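Local coordinates for protein type II restriction enzyme MunI (Mycoplasma, PDB 1D02) that recognises the double-stranded DNA sequence 5'-CAATTG-3' as a homodimer and cleaves it after the first C, leaving 5'-phosphate ends, at residues D[121-124]-D[125-128]; D[171-174]-D[175-178]; D[71-74]-D[75-78]. The protein carries 1 engineered substitution. All blocks are in the same frame, centred on the assembly; numbering follows the deposited sequence.

Interaction 1. Residues D[121-124]-D[125-128]. With nucleotides of chain A.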
loop_
_atom_site.group_PDB
_atom_site.type_symbol
_atom_site.label_atom_id
_atom_site.label_comp_id
_atom_site.label_asym_id
_atom_site.label_seq_id
_atom_site.Cartn_x
_atom_site.Cartn_y
_atom_site.Cartn_z
ATOM N N ARG D 121 -1.935 -4.358 2.764
ATOM C CA ARG D 121 -3.113 -3.617 2.292
ATOM C C ARG D 121 -3.169 -2.196 2.877
ATOM O O ARG D 121 -3.708 -1.279 2.249
ATOM C CB ARG D 121 -4.413 -4.352 2.686
ATOM C CG ARG D 121 -4.598 -5.769 2.050
ATOM C CD ARG D 121 -5.862 -6.438 2.597
ATOM N NE ARG D 121 -6.807 -5.379 2.728
ATOM C CZ ARG D 121 -7.475 -5.040 3.827
ATOM N NH1 ARG D 121 -7.404 -5.710 4.964
ATOM N NH2 ARG D 121 -8.063 -3.861 3.836
ATOM N N SER D 122 -2.623 -2.036 4.081
ATOM C CA SER D 122 -2.636 -0.744 4.751
ATOM C C SER D 122 -1.865 0.276 3.956
ATOM O O SER D 122 -2.109 1.480 4.090
ATOM C CB SER D 122 -2.057 -0.845 6.172
ATOM O OG SER D 122 -0.712 -1.274 6.165
ATOM N N CYS D 123 -0.970 -0.191 3.091
ATOM C CA CYS D 123 -0.159 0.743 2.307
ATOM C C CYS D 123 -0.952 1.516 1.257
ATOM O O CYS D 123 -0.395 2.398 0.603
ATOM C CB CYS D 123 1.030 0.031 1.649
ATOM S SG CYS D 123 2.239 -0.584 2.850
ATOM N N LYS D 124 -2.233 1.193 1.082
ATOM C CA LYS D 124 -3.048 1.955 0.139
ATOM C C LYS D 124 -3.057 3.431 0.558
ATOM O O LYS D 124 -3.266 4.318 -0.276
ATOM C CB LYS D 124 -4.484 1.452 0.123
ATOM C CG LYS D 124 -5.237 1.617 1.448
ATOM C CD LYS D 124 -6.580 0.869 1.436
ATOM C CE LYS D 124 -7.565 1.417 0.395
ATOM N NZ LYS D 124 -8.968 0.809 0.524
ATOM N N LEU D 125 -2.809 3.685 1.835
ATOM C CA LEU D 125 -2.840 5.059 2.335
ATOM C C LEU D 125 -1.673 5.879 1.803
ATOM O O LEU D 125 -1.696 7.099 1.904
ATOM C CB LEU D 125 -2.836 5.068 3.864
ATOM C CG LEU D 125 -4.033 4.353 4.494
ATOM C CD1 LEU D 125 -3.911 4.376 6.010
ATOM C CD2 LEU D 125 -5.329 5.015 4.033
ATOM N N PHE D 126 -0.664 5.211 1.251
ATOM C CA PHE D 126 0.483 5.923 0.678
ATOM C C PHE D 126 0.260 6.317 -0.792
ATOM O O PHE D 126 1.106 7.016 -1.381
ATOM C CB PHE D 126 1.760 5.074 0.758
ATOM C CG PHE D 126 2.296 4.891 2.156
ATOM C CD1 PHE D 126 1.954 3.785 2.918
ATOM C CD2 PHE D 126 3.213 5.795 2.683
ATOM C CE1 PHE D 126 2.529 3.577 4.187
ATOM C CE2 PHE D 126 3.774 5.590 3.931
ATOM C CZ PHE D 126 3.434 4.477 4.678
ATOM N N THR D 127 -0.845 5.867 -1.403
ATOM C CA THR D 127 -1.089 6.242 -2.805
ATOM C C THR D 127 -1.274 7.747 -2.884
ATOM O O THR D 127 -1.847 8.363 -1.979
ATOM C CB THR D 127 -2.354 5.571 -3.395
ATOM O OG1 THR D 127 -3.514 5.896 -2.615
ATOM C CG2 THR D 127 -2.149 4.050 -3.438
ATOM N N PRO D 128 -0.790 8.364 -3.969
ATOM C CA PRO D 128 -0.951 9.816 -4.068
ATOM C C PRO D 128 -2.406 10.254 -4.001
ATOM O O PRO D 128 -2.724 11.305 -3.441
ATOM C CB PRO D 128 -0.253 10.163 -5.390
ATOM C CG PRO D 128 -0.245 8.827 -6.172
ATOM C CD PRO D 128 0.029 7.826 -5.068
ATOM P P DA A 5 -8.857 -9.180 11.785
ATOM O OP1 DA A 5 -9.524 -10.105 12.730
ATOM O OP2 DA A 5 -8.162 -7.990 12.296
ATOM O "O5'" DA A 5 -7.777 -9.919 10.858
ATOM C "C5'" DA A 5 -7.747 -11.316 10.738
ATOM C "C4'" DA A 5 -6.801 -11.743 9.636
ATOM O "O4'" DA A 5 -7.300 -11.305 8.355
ATOM C "C3'" DA A 5 -5.318 -11.340 9.683
ATOM O "O3'" DA A 5 -4.526 -12.518 9.515
ATOM C "C2'" DA A 5 -5.132 -10.539 8.395
ATOM C "C1'" DA A 5 -6.186 -11.185 7.506
ATOM N N9 DA A 5 -6.602 -10.452 6.312
ATOM C C8 DA A 5 -6.691 -9.092 6.140
ATOM N N7 DA A 5 -7.101 -8.740 4.949
ATOM C C5 DA A 5 -7.290 -9.938 4.286
ATOM C C6 DA A 5 -7.716 -10.243 2.970
ATOM N N6 DA A 5 -8.042 -9.319 2.059
ATOM N N1 DA A 5 -7.788 -11.547 2.617
ATOM C C2 DA A 5 -7.451 -12.467 3.528
ATOM N N3 DA A 5 -7.040 -12.303 4.789
ATOM C C4 DA A 5 -6.985 -11.004 5.110
ATOM P P DA A 4 -9.725 -3.800 7.967
ATOM O OP1 DA A 4 -9.397 -3.184 9.277
ATOM O OP2 DA A 4 -8.728 -3.774 6.864
ATOM O "O5'" DA A 4 -10.116 -5.318 8.244
ATOM C "C5'" DA A 4 -11.145 -5.649 9.166
ATOM C "C4'" DA A 4 -11.152 -7.141 9.411
ATOM O "O4'" DA A 4 -11.574 -7.852 8.226
ATOM C "C3'" DA A 4 -9.804 -7.733 9.793
ATOM O "O3'" DA A 4 -10.033 -8.753 10.771
ATOM C "C2'" DA A 4 -9.274 -8.292 8.476
ATOM C "C1'" DA A 4 -10.547 -8.724 7.760
ATOM N N9 DA A 4 -10.539 -8.625 6.296
ATOM C C8 DA A 4 -10.275 -7.513 5.530
ATOM N N7 DA A 4 -10.466 -7.698 4.246
ATOM C C5 DA A 4 -10.859 -9.025 4.152
ATOM C C6 DA A 4 -11.259 -9.819 3.057
ATOM N N6 DA A 4 -11.321 -9.370 1.802
ATOM N N1 DA A 4 -11.618 -11.100 3.306
ATOM C C2 DA A 4 -11.570 -11.543 4.569
ATOM N N3 DA A 4 -11.219 -10.896 5.679
ATOM C C4 DA A 4 -10.879 -9.620 5.401
#
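Lys124 O is gripped twice by Thr127: OG1 of Thr127 donates to Lys124 O over 2.8 Å, nearly in line with the C=O bond, while Thr127 N reaches Lys124 O at 3.1 Å from above the carbonyl plane. With OG1 set between its own N and carbonyl carbon (chi1 57°), the hydroxyl can turn back to Lys124 and also cap Leu130 N, which makes Thr127 the N-cap of helix 128-138. One residue earlier, Phe126 N donates to Cys123 O at 2.9 Å, and Cys123 CB lies 4.1 Å from Phe126 CD1, so the cysteine meets the ring near its rim. These i to i+3 bonds define a 3-10 turn leading into the helix of this PDDEXK-clan nuclease. From the same 3-10 segment the Arg121 guanidinium reaches the DNA: NH1 donates to N7 of DA5 of chain A at 3.0 Å and to OP2 of DA4 of chain A at 3.0 Å, and NH2 reaches the same OP2 at 3.1 Å. N7 of DA4 of chain A lies over one guanidinium face, offset toward the rim. Glu120 of the second subunit forms salt bridges with Arg121 NE and Lys124 NZ, tying the base-contacting arginine to the dimer interface.

Interaction 2. Residues D[171-174]-D[175-178]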
loop_
_atom_site.group_PDB
_atom_site.type_symbol
_atom_site.label_atom_id
_atom_site.label_comp_id
_atom_site.label_asym_id
_atom_site.label_seq_id
_atom_site.Cartn_x
_atom_site.Cartn_y
_atom_site.Cartn_z
ATOM N N ASP D 171 10.201 4.695 6.448
ATOM C CA ASP D 171 11.331 5.583 6.220
ATOM C C ASP D 171 11.345 6.776 7.184
ATOM O O ASP D 171 11.369 6.572 8.391
ATOM C CB ASP D 171 11.256 6.036 4.753
ATOM C CG ASP D 171 12.573 6.530 4.218
ATOM O OD1 ASP D 171 13.578 5.794 4.294
ATOM O OD2 ASP D 171 12.596 7.654 3.700
ATOM N N HIS D 172 11.305 8.013 6.692
ATOM C CA HIS D 172 11.350 9.131 7.631
ATOM C C HIS D 172 9.999 9.568 8.211
ATOM O O HIS D 172 9.877 10.685 8.730
ATOM C CB HIS D 172 12.083 10.340 7.014
ATOM C CG HIS D 172 11.398 10.929 5.820
ATOM N ND1 HIS D 172 11.507 10.388 4.555
ATOM C CD2 HIS D 172 10.597 12.014 5.699
ATOM C CE1 HIS D 172 10.806 11.119 3.705
ATOM N NE2 HIS D 172 10.245 12.112 4.373
ATOM N N TYR D 173 8.993 8.687 8.132
ATOM C CA TYR D 173 7.662 8.958 8.691
ATOM C C TYR D 173 7.391 7.886 9.755
ATOM O O TYR D 173 6.308 7.295 9.790
ATOM C CB TYR D 173 6.564 8.879 7.614
ATOM C CG TYR D 173 6.743 9.871 6.501
ATOM C CD1 TYR D 173 7.331 9.499 5.297
ATOM C CD2 TYR D 173 6.334 11.186 6.654
ATOM C CE1 TYR D 173 7.502 10.413 4.272
ATOM C CE2 TYR D 173 6.506 12.122 5.622
ATOM C CZ TYR D 173 7.085 11.721 4.438
ATOM O OH TYR D 173 7.219 12.618 3.395
ATOM N N GLN D 174 8.377 7.640 10.619
ATOM C CA GLN D 174 8.232 6.624 11.656
ATOM C C GLN D 174 7.074 6.836 12.607
ATOM O O GLN D 174 6.530 5.865 13.126
ATOM C CB GLN D 174 9.518 6.508 12.480
ATOM C CG GLN D 174 10.676 5.929 11.711
ATOM C CD GLN D 174 10.405 4.512 11.241
ATOM O OE1 GLN D 174 10.154 3.618 12.054
ATOM N NE2 GLN D 174 10.471 4.294 9.934
ATOM N N ASP D 175 6.656 8.083 12.821
ATOM C CA ASP D 175 5.581 8.327 13.764
ATOM C C ASP D 175 4.187 8.043 13.214
ATOM O O ASP D 175 3.206 8.132 13.957
ATOM C CB ASP D 175 5.631 9.772 14.285
ATOM C CG ASP D 175 6.919 10.080 15.049
ATOM O OD1 ASP D 175 7.616 9.140 15.490
ATOM O OD2 ASP D 175 7.226 11.282 15.222
ATOM N N ASN D 176 4.098 7.719 11.920
ATOM C CA ASN D 176 2.812 7.426 11.308
ATOM C C ASN D 176 2.312 5.986 11.495
ATOM O O ASN D 176 1.290 5.603 10.940
ATOM C CB ASN D 176 2.825 7.857 9.841
ATOM C CG ASN D 176 2.686 9.370 9.713
ATOM O OD1 ASN D 176 3.625 10.061 9.318
ATOM N ND2 ASN D 176 1.528 9.887 10.104
ATOM N N TYR D 177 3.048 5.190 12.272
ATOM C CA TYR D 177 2.533 3.869 12.638
ATOM C C TYR D 177 2.893 3.644 14.097
ATOM O O TYR D 177 3.767 4.338 14.637
ATOM C CB TYR D 177 3.124 2.739 11.782
ATOM C CG TYR D 177 4.564 2.416 12.090
ATOM C CD1 TYR D 177 4.894 1.463 13.055
ATOM C CD2 TYR D 177 5.585 3.069 11.424
ATOM C CE1 TYR D 177 6.221 1.171 13.344
ATOM C CE2 TYR D 177 6.912 2.789 11.689
ATOM C CZ TYR D 177 7.226 1.839 12.649
ATOM O OH TYR D 177 8.548 1.572 12.885
ATOM N N PHE D 178 2.197 2.722 14.753
ATOM C CA PHE D 178 2.531 2.383 16.142
ATOM C C PHE D 178 2.301 0.894 16.321
ATOM O O PHE D 178 1.286 0.362 15.852
ATOM C CB PHE D 178 1.659 3.154 17.143
ATOM C CG PHE D 178 1.869 2.728 18.571
ATOM C CD1 PHE D 178 3.017 3.115 19.280
ATOM C CD2 PHE D 178 0.920 1.939 19.215
ATOM C CE1 PHE D 178 3.204 2.718 20.617
ATOM C CE2 PHE D 178 1.101 1.539 20.546
ATOM C CZ PHE D 178 2.236 1.929 21.243
HETATM O O HOH W 1 8.548 10.543 11.944
#
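The turn that carries the chain from helix 160-170 into the edge strand 177-180 is closed by Gln174 and Tyr177, whose side chains run alongside each other and point the same way. Tyr177 OH donates to Gln174 OE1 over 2.7 Å, the hydroxyl tilted 23° from the carbonyl plane. The amide stands 85° to the phenol ring, and OE1 lies at the ring's edge, 3.4 Å from Tyr177 CE2. The bend of Gln174 at chi2 (-62°) folds its amide back over the turn, where NE2 donates to Asp171 O at 2.9 Å, almost straight and close to the amide plane. Both ends of the amide are therefore engaged, which fixes its rotation. Thr167 strengthens this from the helix, its O accepting from Gln174 NE2 and its OG1 bonding to Tyr177 OH.

Between these side chains the backbone makes a 3-10 turn, with Asn176 N donating to Tyr173 O at 3.1 Å. This turn delivers the chain to an outermost strand of this chain's mixed five-stranded sheet, next to strand 148-153. Asn176 and Tyr173 lie side by side, pointing the same way, with Asn176 OD1 3.6 Å from Tyr173 CB. The amide of this buried asparagine is satisfied outside the turn by Phe148 O and Leu146 N, attaching the turn to the neighbouring strand and the loop before it. On the helix side, His172 ND1 donates to Asp171 OD2 at 3.1 Å, nearly in the imidazole plane, meeting the anti side of the carboxylate from well out of its plane. The same OD2 forms a salt bridge with Lys132 of the second subunit, and Pro128 of that subunit packs on Asp171 and Tyr173.

Interaction 3. Residues D[71-74]-D[75-78]. With nucleotides of chain A.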
loop_
_atom_site.group_PDB
_atom_site.type_symbol
_atom_site.label_atom_id
_atom_site.label_comp_id
_atom_site.label_asym_id
_atom_site.label_seq_id
_atom_site.Cartn_x
_atom_site.Cartn_y
_atom_site.Cartn_z
ATOM N N ILE D 71 -26.616 2.477 -13.459
ATOM C CA ILE D 71 -26.894 3.242 -12.270
ATOM C C ILE D 71 -26.396 4.654 -12.501
ATOM O O ILE D 71 -25.695 4.932 -13.476
ATOM C CB ILE D 71 -26.196 2.657 -11.047
ATOM C CG1 ILE D 71 -24.684 2.696 -11.265
ATOM C CG2 ILE D 71 -26.741 1.253 -10.762
ATOM C CD1 ILE D 71 -23.878 2.145 -10.088
ATOM N N ASP D 72 -26.780 5.549 -11.603
ATOM C CA ASP D 72 -26.402 6.951 -11.705
ATOM C C ASP D 72 -25.137 7.194 -10.892
ATOM O O ASP D 72 -25.193 7.364 -9.676
ATOM C CB ASP D 72 -27.544 7.823 -11.184
ATOM C CG ASP D 72 -27.251 9.305 -11.302
ATOM O OD1 ASP D 72 -26.152 9.689 -11.759
ATOM O OD2 ASP D 72 -28.139 10.096 -10.932
ATOM N N LEU D 73 -23.995 7.201 -11.568
ATOM C CA LEU D 73 -22.730 7.389 -10.868
ATOM C C LEU D 73 -22.638 8.763 -10.222
ATOM O O LEU D 73 -21.913 8.936 -9.236
ATOM C CB LEU D 73 -21.538 7.171 -11.826
ATOM C CG LEU D 73 -21.426 5.709 -12.311
ATOM C CD1 LEU D 73 -20.263 5.565 -13.293
ATOM C CD2 LEU D 73 -21.236 4.781 -11.099
ATOM N N SER D 74 -23.379 9.743 -10.739
ATOM C CA SER D 74 -23.268 11.088 -10.173
ATOM C C SER D 74 -23.751 11.195 -8.714
ATOM O O SER D 74 -23.428 12.156 -8.026
ATOM C CB SER D 74 -24.016 12.098 -11.059
ATOM O OG SER D 74 -25.414 12.055 -10.822
ATOM N N THR D 75 -24.516 10.215 -8.241
ATOM C CA THR D 75 -25.003 10.222 -6.865
ATOM C C THR D 75 -24.641 8.941 -6.127
ATOM O O THR D 75 -25.155 8.658 -5.046
ATOM C CB THR D 75 -26.513 10.375 -6.808
ATOM O OG1 THR D 75 -27.141 9.314 -7.556
ATOM C CG2 THR D 75 -26.909 11.738 -7.383
ATOM N N THR D 76 -23.743 8.175 -6.720
ATOM C CA THR D 76 -23.309 6.936 -6.121
ATOM C C THR D 76 -22.112 7.213 -5.239
ATOM O O THR D 76 -21.195 7.915 -5.643
ATOM C CB THR D 76 -22.929 5.939 -7.223
ATOM O OG1 THR D 76 -24.112 5.601 -7.960
ATOM C CG2 THR D 76 -22.309 4.672 -6.630
ATOM N N GLN D 77 -22.113 6.652 -4.040
ATOM C CA GLN D 77 -21.003 6.859 -3.133
ATOM C C GLN D 77 -20.172 5.600 -2.917
ATOM O O GLN D 77 -20.618 4.639 -2.278
ATOM C CB GLN D 77 -21.523 7.398 -1.804
ATOM C CG GLN D 77 -22.218 8.750 -1.997
ATOM C CD GLN D 77 -22.589 9.417 -0.697
ATOM O OE1 GLN D 77 -21.848 9.345 0.277
ATOM N NE2 GLN D 77 -23.733 10.099 -0.682
ATOM N N TRP D 78 -18.975 5.617 -3.493
ATOM C CA TRP D 78 -17.992 4.539 -3.345
ATOM C C TRP D 78 -16.754 5.159 -2.712
ATOM O O TRP D 78 -16.187 6.129 -3.223
ATOM C CB TRP D 78 -17.603 3.916 -4.696
ATOM C CG TRP D 78 -18.717 3.191 -5.388
ATOM C CD1 TRP D 78 -19.810 2.600 -4.807
ATOM C CD2 TRP D 78 -18.813 2.936 -6.784
ATOM N NE1 TRP D 78 -20.583 1.979 -5.771
ATOM C CE2 TRP D 78 -19.991 2.173 -6.993
ATOM C CE3 TRP D 78 -18.014 3.274 -7.890
ATOM C CZ2 TRP D 78 -20.386 1.741 -8.258
ATOM C CZ3 TRP D 78 -18.411 2.842 -9.151
ATOM C CH2 TRP D 78 -19.590 2.082 -9.322
ATOM P P DC A 2 -18.329 1.009 -0.916
ATOM O OP1 DC A 2 -17.987 2.451 -0.756
ATOM O OP2 DC A 2 -18.054 0.297 -2.198
ATOM O "O5'" DC A 2 -17.595 0.232 0.253
ATOM C "C5'" DC A 2 -17.640 0.778 1.564
ATOM C "C4'" DC A 2 -16.747 -0.008 2.488
ATOM O "O4'" DC A 2 -17.351 -1.296 2.750
ATOM C "C3'" DC A 2 -15.329 -0.269 1.978
ATOM O "O3'" DC A 2 -14.430 0.204 2.998
ATOM C "C2'" DC A 2 -15.301 -1.781 1.745
ATOM C "C1'" DC A 2 -16.363 -2.310 2.696
ATOM N N1 DC A 2 -17.040 -3.550 2.274
ATOM C C2 DC A 2 -17.092 -4.635 3.157
ATOM O O2 DC A 2 -16.550 -4.532 4.280
ATOM N N3 DC A 2 -17.726 -5.763 2.770
ATOM C C4 DC A 2 -18.304 -5.834 1.567
ATOM N N4 DC A 2 -18.954 -6.965 1.235
ATOM C C5 DC A 2 -18.258 -4.746 0.645
ATOM C C6 DC A 2 -17.620 -3.636 1.039
HETATM O O HOH W 2 -29.869 9.473 -9.062
HETATM O O HOH W 3 -21.039 10.156 -6.940
#
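An Asx turn at Asp72 leads into the short 3-10 turn that begins at Leu73, in the loop between helix 60-63 and strand 84-88 that reaches the DNA backbone. Asp72 and Thr76 provide a close link across it: Thr76 OG1 donates to Asp72 O at 2.7 Å. Thr75 N donates to the same oxygen at 3.3 Å from the opposite face of the carbonyl plane, so Asp72 O is clasped between two donors. Asp72 OD1 accepts from Ser74 N, the bond that defines the Asx turn, and from Ser74 OG at 2.6 Å, the hydroxyl arriving on the syn side, tilted out of the carboxylate plane toward the same face as Ser74 N. The carboxylate's position follows from CG being anti to the backbone N (chi1 -178°), which sends it forward beside the next residues. A water spans Asp72 OD2 and Thr75 OG1, and another donates to both Leu73 O and Thr76 O, bridging the turn where the direct bond from Thr76 N to Leu73 O is weak.

Apolar groups meet on the indole of Trp78. Thr76 CG2 lies over one face, offset toward the rim, whereas Ile71 CD1 approaches the six-membered ring 4.0 Å from CZ2. Lys161 of the second subunit adds a cation-pi contact, and Arg164 of that subunit packs on Leu73. At the DNA end, Trp78 CA comes within 3.3 Å of OP1 of DC2 of chain A. The Leu73 methyl CD2 approaches the indole obliquely, 3.6 Å from Trp78 CH2.

Overall arrangement
Along the chain the order is interaction 3, interaction 1, interaction 2. Interactions 1 and 2 have centres about 14 Å apart; the first leads into helix 128-138, and the second joins helix 160-170 to edge strand 177-180. They are linked through aromatic packing, since Phe126 meets Tyr170 edge-to-face and Tyr170 also meets Tyr177. Interaction 3 is peripheral, its centre about 24 Å from that of interaction 1 and about 35 Å from that of interaction 2, on the other side of the chain's centre from the latter. All three touch the second subunit, but 121-128 and 71-78 also reach DNA, whereas 171-178 stays about 13 Å from it at the nearest atom.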